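PDB 3WIW: glycosyl hydrolase family 88 from Pedobacter heparinus, which is an unsaturated glucuronyl hydrolase with specificity for heparin, probably removing the unsaturated uronic acid from the end of its fragments. Local coordinates for residues G53-S58 / F77-L82; R66-P69 / W73-G76. All blocks are in the same frame, centred on the assembly; numbering follows the deposited sequence.

Contact 1: G53-S58 / F77-L82; sequences GMNPRS and FFPGTL
The start of a barrel helix meets a beta hairpin here: N55 and P56, on strand 55-59, pack against F78 and P79 in the first turn of helix 77-89. The short axes of strand 55-58 and helix 77-82 pass within 8.3 Å. P56 lays its ring edge over one face of F78. Its CG sits 3.8 Å from the centroid of the F78 ring, a CH-pi contact that is only 17° off the ring normal. P56 CD reaches F78 CD2 at 3.7 Å. On the opposite face of F78 lies L82 CG, one turn further along the same helix. F78 has CG anti to its own nitrogen (chi1 -179°), which swings the ring out between proline and leucine. N55 comes to the rim instead: its OD1 is 3.7 Å from F78 CD2, near the ring plane, and 3.8 Å from P79 CD. The amide plane is turned 44° from the ring. N55 ND2 is used elsewhere, in a hydrogen bond to T75 OG1. F101 meets F78 edge-to-face, and L43 and A46 of helix 30-49 add to the packing. All four touching residues are buried. This is proline-aromatic packing of a hairpin onto a helix of the alpha6/alpha6-barrel.

Contact 2: R66-P69 / W73-G76; sequences RLAP and WTTG
The carbonyl plane of A68 has the T75 hydroxyl above it: T75 OG1 donates to A68 O at 2.8 Å, 52° out of that plane, so the bond does not follow a lone pair. Within 73-76, T74 CG2 covers one face of the neighbouring W73 ring, 3.3 Å above its centre. F119 meets W73 edge-to-face. T75 OG1 also lies 3.1 Å from P69 O, a close approach beside the bond. T75 sets its hydroxyl opposite the backbone N (chi1 -163°), which brings it to the A68 and P69 carbonyls. N55 ND2 is the second partner of this oxygen. A valine here has no hydroxyl, and A68 O and N55 ND2 would probably be left without this mate. The A68 methyl points into the loop; its CB is 3.5 Å from T74 OG1. That hydroxyl is held from outside, by D72 and N375. Only three residues separate 66-69 from 73-76. Such a side-chain-to-backbone bond closes the loop between strand 65-68 and helix 77-89, near the predicted active site of this glycoside hydrolase family 88 barrel.

Contacts 1 and 2 have centres 6 Å apart and share one antiparallel hairpin. Strand 55-59 supplies contact 1, and strand 65-68 supplies contact 2. The strands are joined by probable hydrogen bonds from A68 N to N55 O (2.7 Å) and from R57 N to R66 O (2.9 Å). R57 and S58 both face R66, a classic beta bulge. The loop of contact 2 runs straight into the helix of contact 1. R57 CD also packs on T74 OG1 at 3.4 Å. Contact 1 lies away from the predicted sites. Contact 2 is nearer: the T74 side chain is about 8 Å from that of D116, the predicted nucleophile, and about 7 Å from a bound EPE buffer molecule.

Contact 1: G53-S58 / F77-L82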
ATOM      1  N   GLY A  53     -18.516  -1.362   7.428  1.00 13.24           N
ATOM      2  CA  GLY A  53     -18.022  -0.963   8.738  1.00 13.79           C
ATOM      3  C   GLY A  53     -17.294  -2.074   9.488  1.00 13.57           C
ATOM      4  O   GLY A  53     -16.719  -1.832  10.554  1.00 15.24           O
ATOM      5  N   MET A  54     -17.335  -3.293   8.943  1.00 13.43           N
ATOM      6  CA  MET A  54     -16.614  -4.431   9.499  1.00 13.70           C
ATOM      7  C   MET A  54     -15.952  -5.153   8.328  1.00 11.89           C
ATOM      8  O   MET A  54     -16.390  -6.207   7.887  1.00 12.53           O
ATOM      9  CB  MET A  54     -17.575  -5.352  10.260  1.00 15.75           C
ATOM     10  CG  MET A  54     -18.101  -4.750  11.558  1.00 19.74           C
ATOM     11  SD  MET A  54     -16.793  -4.467  12.771  1.00 24.89           S
ATOM     12  CE  MET A  54     -16.642  -6.077  13.533  1.00 25.79           C
ATOM     13  N   ASN A  55     -14.885  -4.561   7.823  1.00 11.53           N
ATOM     14  CA  ASN A  55     -14.315  -4.997   6.561  1.00 10.62           C
ATOM     15  C   ASN A  55     -13.472  -6.252   6.680  1.00 10.52           C
ATOM     16  O   ASN A  55     -12.817  -6.470   7.697  1.00 11.17           O
ATOM     17  CB  ASN A  55     -13.501  -3.856   5.972  1.00 11.22           C
ATOM     18  CG  ASN A  55     -14.374  -2.682   5.636  1.00 11.77           C
ATOM     19  OD1 ASN A  55     -15.237  -2.791   4.762  1.00 12.80           O
ATOM     20  ND2 ASN A  55     -14.228  -1.590   6.371  1.00 12.75           N
ATOM     21  N   PRO A  56     -13.476  -7.095   5.643  1.00  9.95           N
ATOM     22  CA  PRO A  56     -12.632  -8.297   5.715  1.00 10.23           C
ATOM     23  C   PRO A  56     -11.155  -7.923   5.695  1.00  9.77           C
ATOM     24  O   PRO A  56     -10.736  -7.121   4.855  1.00 10.77           O
ATOM     25  CB  PRO A  56     -13.034  -9.060   4.452  1.00 11.04           C
ATOM     26  CG  PRO A  56     -13.469  -8.013   3.500  1.00 10.98           C
ATOM     27  CD  PRO A  56     -14.163  -6.969   4.342  1.00 10.38           C
ATOM     28  N   ARG A  57     -10.384  -8.493   6.625  1.00  9.73           N
ATOM     29  CA  ARG A  57      -8.960  -8.203   6.723  1.00  9.61           C
ATOM     30  C   ARG A  57      -8.051  -9.383   6.364  1.00  9.65           C
ATOM     31  O   ARG A  57      -7.167  -9.249   5.536  1.00  9.97           O
ATOM     32  CB  ARG A  57      -8.607  -7.698   8.125  1.00  9.91           C
ATOM     33  CG  ARG A  57      -7.111  -7.498   8.339  1.00 10.70           C
ATOM     34  CD  ARG A  57      -6.799  -6.820   9.680  1.00 10.14           C
ATOM     35  NE  ARG A  57      -5.407  -7.015  10.052  1.00 10.20           N
ATOM     36  CZ  ARG A  57      -4.696  -6.252  10.873  1.00  9.92           C
ATOM     37  NH1 ARG A  57      -5.219  -5.119  11.369  1.00 11.31           N
ATOM     38  NH2 ARG A  57      -3.436  -6.597  11.159  1.00 11.64           N
ATOM     39  N   SER A  58      -8.241 -10.523   7.018  1.00  9.57           N
ATOM     40  CA  SER A  58      -7.369 -11.667   6.805  1.00 10.40           C
ATOM     41  C   SER A  58      -8.107 -12.923   7.244  1.00 10.70           C
ATOM     42  O   SER A  58      -9.245 -12.852   7.721  1.00 11.12           O
ATOM     43  CB  SER A  58      -6.041 -11.517   7.560  1.00 10.45           C
ATOM     44  OG  SER A  58      -6.256 -11.382   8.957  1.00 10.52           O
ATOM     45  N   PHE A  77      -8.986  -0.561   2.946  1.00  8.88           N
ATOM     46  CA  PHE A  77      -8.552  -1.282   1.756  1.00  9.46           C
ATOM     47  C   PHE A  77      -9.679  -1.979   0.999  1.00  9.23           C
ATOM     48  O   PHE A  77      -9.732  -1.887  -0.215  1.00 10.61           O
ATOM     49  CB  PHE A  77      -7.442  -2.284   2.079  1.00  8.74           C
ATOM     50  CG  PHE A  77      -6.145  -1.617   2.453  1.00  8.21           C
ATOM     51  CD1 PHE A  77      -5.437  -0.859   1.510  1.00  8.91           C
ATOM     52  CD2 PHE A  77      -5.629  -1.747   3.738  1.00  9.13           C
ATOM     53  CE1 PHE A  77      -4.217  -0.264   1.824  1.00  9.12           C
ATOM     54  CE2 PHE A  77      -4.415  -1.140   4.079  1.00  9.09           C
ATOM     55  CZ  PHE A  77      -3.711  -0.382   3.125  1.00  9.89           C
ATOM     56  N   PHE A  78     -10.584  -2.672   1.690  1.00  9.39           N
ATOM     57  CA  PHE A  78     -11.667  -3.384   1.006  1.00  9.98           C
ATOM     58  C   PHE A  78     -12.562  -2.445   0.164  1.00  9.60           C
ATOM     59  O   PHE A  78     -12.752  -2.712  -1.021  1.00 10.34           O
ATOM     60  CB  PHE A  78     -12.478  -4.221   1.970  1.00 10.54           C
ATOM     61  CG  PHE A  78     -13.582  -4.983   1.309  1.00 10.93           C
ATOM     62  CD1 PHE A  78     -13.298  -6.008   0.403  1.00 11.66           C
ATOM     63  CD2 PHE A  78     -14.903  -4.680   1.584  1.00 11.05           C
ATOM     64  CE1 PHE A  78     -14.318  -6.713  -0.206  1.00 11.10           C
ATOM     65  CE2 PHE A  78     -15.936  -5.377   0.983  1.00 12.00           C
ATOM     66  CZ  PHE A  78     -15.652  -6.403   0.083  1.00 11.09           C
ATOM     67  N   PRO A  79     -13.054  -1.316   0.732  1.00 10.31           N
ATOM     68  CA  PRO A  79     -13.811  -0.429  -0.167  1.00 11.95           C
ATOM     69  C   PRO A  79     -12.949   0.083  -1.333  1.00 10.50           C
ATOM     70  O   PRO A  79     -13.442   0.195  -2.451  1.00 11.00           O
ATOM     71  CB  PRO A  79     -14.295   0.707   0.739  1.00 13.09           C
ATOM     72  CG  PRO A  79     -13.594   0.532   2.050  1.00 13.23           C
ATOM     73  CD  PRO A  79     -13.140  -0.907   2.142  1.00 10.45           C
ATOM     74  N   GLY A  80     -11.668   0.347  -1.101  1.00 10.35           N
ATOM     75  CA  GLY A  80     -10.785   0.733  -2.185  1.00 11.35           C
ATOM     76  C   GLY A  80     -10.697  -0.320  -3.270  1.00 10.37           C
ATOM     77  O   GLY A  80     -10.705  -0.008  -4.467  1.00 11.03           O
ATOM     78  N   THR A  81     -10.615  -1.578  -2.859  1.00 10.59           N
ATOM     79  CA  THR A  81     -10.537  -2.701  -3.797  1.00  9.78           C
ATOM     80  C   THR A  81     -11.819  -2.800  -4.622  1.00 10.20           C
ATOM     81  O   THR A  81     -11.776  -3.083  -5.835  1.00 10.68           O
ATOM     82  CB  THR A  81     -10.226  -4.009  -3.054  1.00 10.07           C
ATOM     83  OG1 THR A  81      -9.067  -3.781  -2.243  1.00 10.03           O
ATOM     84  CG2 THR A  81      -9.934  -5.142  -4.033  1.00 10.83           C
ATOM     85  N   LEU A  82     -12.958  -2.525  -3.984  1.00 10.26           N
ATOM     86  CA  LEU A  82     -14.224  -2.468  -4.704  1.00 10.84           C
ATOM     87  C   LEU A  82     -14.213  -1.363  -5.769  1.00 10.63           C
ATOM     88  O   LEU A  82     -14.657  -1.585  -6.901  1.00 12.13           O
ATOM     89  CB  LEU A  82     -15.394  -2.270  -3.727  1.00 12.02           C
ATOM     90  CG  LEU A  82     -15.771  -3.466  -2.835  1.00 12.70           C
ATOM     91  CD1 LEU A  82     -16.773  -3.027  -1.777  1.00 13.71           C
ATOM     92  CD2 LEU A  82     -16.324  -4.627  -3.681  1.00 13.87           C
TER

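Contact 2: R66-P69 / W73-G76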
ATOM      1  N   ARG A  66     -10.869 -12.534  10.051  1.00 11.02           N
ATOM      2  CA  ARG A  66     -10.587 -11.380  10.905  1.00 11.55           C
ATOM      3  C   ARG A  66     -11.150 -10.148  10.234  1.00 11.42           C
ATOM      4  O   ARG A  66     -10.872  -9.895   9.061  1.00 10.99           O
ATOM      5  CB  ARG A  66      -9.086 -11.209  11.119  1.00 11.69           C
ATOM      6  CG  ARG A  66      -8.734  -9.987  11.929  1.00 11.93           C
ATOM      7  CD  ARG A  66      -7.256  -9.943  12.267  1.00 12.46           C
ATOM      8  NE  ARG A  66      -6.923  -8.697  12.952  1.00 14.02           N
ATOM      9  CZ  ARG A  66      -5.732  -8.424  13.466  1.00 15.13           C
ATOM     10  NH1 ARG A  66      -5.522  -7.263  14.066  1.00 16.66           N
ATOM     11  NH2 ARG A  66      -4.763  -9.321  13.399  1.00 16.52           N
ATOM     12  N   LEU A  67     -11.940  -9.383  10.982  1.00 12.18           N
ATOM     13  CA  LEU A  67     -12.602  -8.187  10.465  1.00 12.56           C
ATOM     14  C   LEU A  67     -11.925  -6.904  10.960  1.00 13.20           C
ATOM     15  O   LEU A  67     -11.331  -6.880  12.050  1.00 14.81           O
ATOM     16  CB  LEU A  67     -14.095  -8.176  10.861  1.00 13.37           C
ATOM     17  CG  LEU A  67     -14.900  -9.405  10.428  1.00 13.05           C
ATOM     18  CD1 LEU A  67     -16.288  -9.378  11.020  1.00 14.28           C
ATOM     19  CD2 LEU A  67     -14.948  -9.470   8.905  1.00 14.14           C
ATOM     20  N   ALA A  68     -12.030  -5.848  10.154  1.00 12.11           N
ATOM     21  CA  ALA A  68     -11.397  -4.563  10.417  1.00 11.57           C
ATOM     22  C   ALA A  68     -12.487  -3.506  10.629  1.00 11.70           C
ATOM     23  O   ALA A  68     -13.052  -2.984   9.668  1.00 12.50           O
ATOM     24  CB  ALA A  68     -10.519  -4.173   9.250  1.00 11.33           C
ATOM     25  N   PRO A  69     -12.791  -3.178  11.890  1.00 12.67           N
ATOM     26  CA  PRO A  69     -13.704  -2.059  12.175  1.00 14.10           C
ATOM     27  C   PRO A  69     -13.043  -0.706  11.813  1.00 13.56           C
ATOM     28  O   PRO A  69     -11.885  -0.660  11.393  1.00 12.10           O
ATOM     29  CB  PRO A  69     -13.935  -2.190  13.690  1.00 15.59           C
ATOM     30  CG  PRO A  69     -12.646  -2.768  14.190  1.00 18.49           C
ATOM     31  CD  PRO A  69     -12.199  -3.747  13.119  1.00 14.98           C
ATOM     32  N   TRP A  73      -6.274  -0.089  11.026  1.00 10.63           N
ATOM     33  CA  TRP A  73      -5.520   0.598   9.978  1.00  9.65           C
ATOM     34  C   TRP A  73      -5.768   0.066   8.565  1.00  9.02           C
ATOM     35  O   TRP A  73      -5.482   0.765   7.578  1.00  9.79           O
ATOM     36  CB  TRP A  73      -4.025   0.572  10.275  1.00 10.82           C
ATOM     37  CG  TRP A  73      -3.307  -0.724   9.932  1.00 11.22           C
ATOM     38  CD1 TRP A  73      -3.153  -1.814  10.737  1.00 12.66           C
ATOM     39  CD2 TRP A  73      -2.606  -1.019   8.713  1.00 11.52           C
ATOM     40  NE1 TRP A  73      -2.382  -2.776  10.092  1.00 12.18           N
ATOM     41  CE2 TRP A  73      -2.037  -2.306   8.848  1.00 12.39           C
ATOM     42  CE3 TRP A  73      -2.397  -0.308   7.522  1.00 12.05           C
ATOM     43  CZ2 TRP A  73      -1.281  -2.911   7.831  1.00 12.94           C
ATOM     44  CZ3 TRP A  73      -1.649  -0.900   6.513  1.00 12.16           C
ATOM     45  CH2 TRP A  73      -1.099  -2.197   6.671  1.00 12.64           C
ATOM     46  N   THR A  74      -6.275  -1.166   8.457  1.00  9.33           N
ATOM     47  CA  THR A  74      -6.509  -1.765   7.160  1.00  9.05           C
ATOM     48  C   THR A  74      -7.941  -1.570   6.688  1.00  9.20           C
ATOM     49  O   THR A  74      -8.287  -2.063   5.631  1.00  9.84           O
ATOM     50  CB  THR A  74      -6.242  -3.302   7.155  1.00  9.10           C
ATOM     51  OG1 THR A  74      -7.323  -3.975   7.824  1.00 10.34           O
ATOM     52  CG2 THR A  74      -4.899  -3.657   7.814  1.00  9.97           C
ATOM     53  N   THR A  75      -8.771  -0.840   7.442  1.00  8.94           N
ATOM     54  CA  THR A  75     -10.200  -0.874   7.183  1.00 10.12           C
ATOM     55  C   THR A  75     -10.596  -0.252   5.824  1.00  9.50           C
ATOM     56  O   THR A  75     -11.631  -0.603   5.244  1.00 10.66           O
ATOM     57  CB  THR A  75     -10.962  -0.226   8.353  1.00  9.80           C
ATOM     58  OG1 THR A  75     -12.335  -0.612   8.289  1.00 10.74           O
ATOM     59  CG2 THR A  75     -10.848   1.297   8.327  1.00 11.61           C
ATOM     60  N   GLY A  76      -9.796   0.682   5.324  1.00  9.89           N
ATOM     61  CA  GLY A  76     -10.090   1.333   4.060  1.00 10.73           C
ATOM     62  C   GLY A  76      -9.776   0.517   2.827  1.00  9.42           C
ATOM     63  O   GLY A  76     -10.240   0.881   1.735  1.00  9.59           O
TER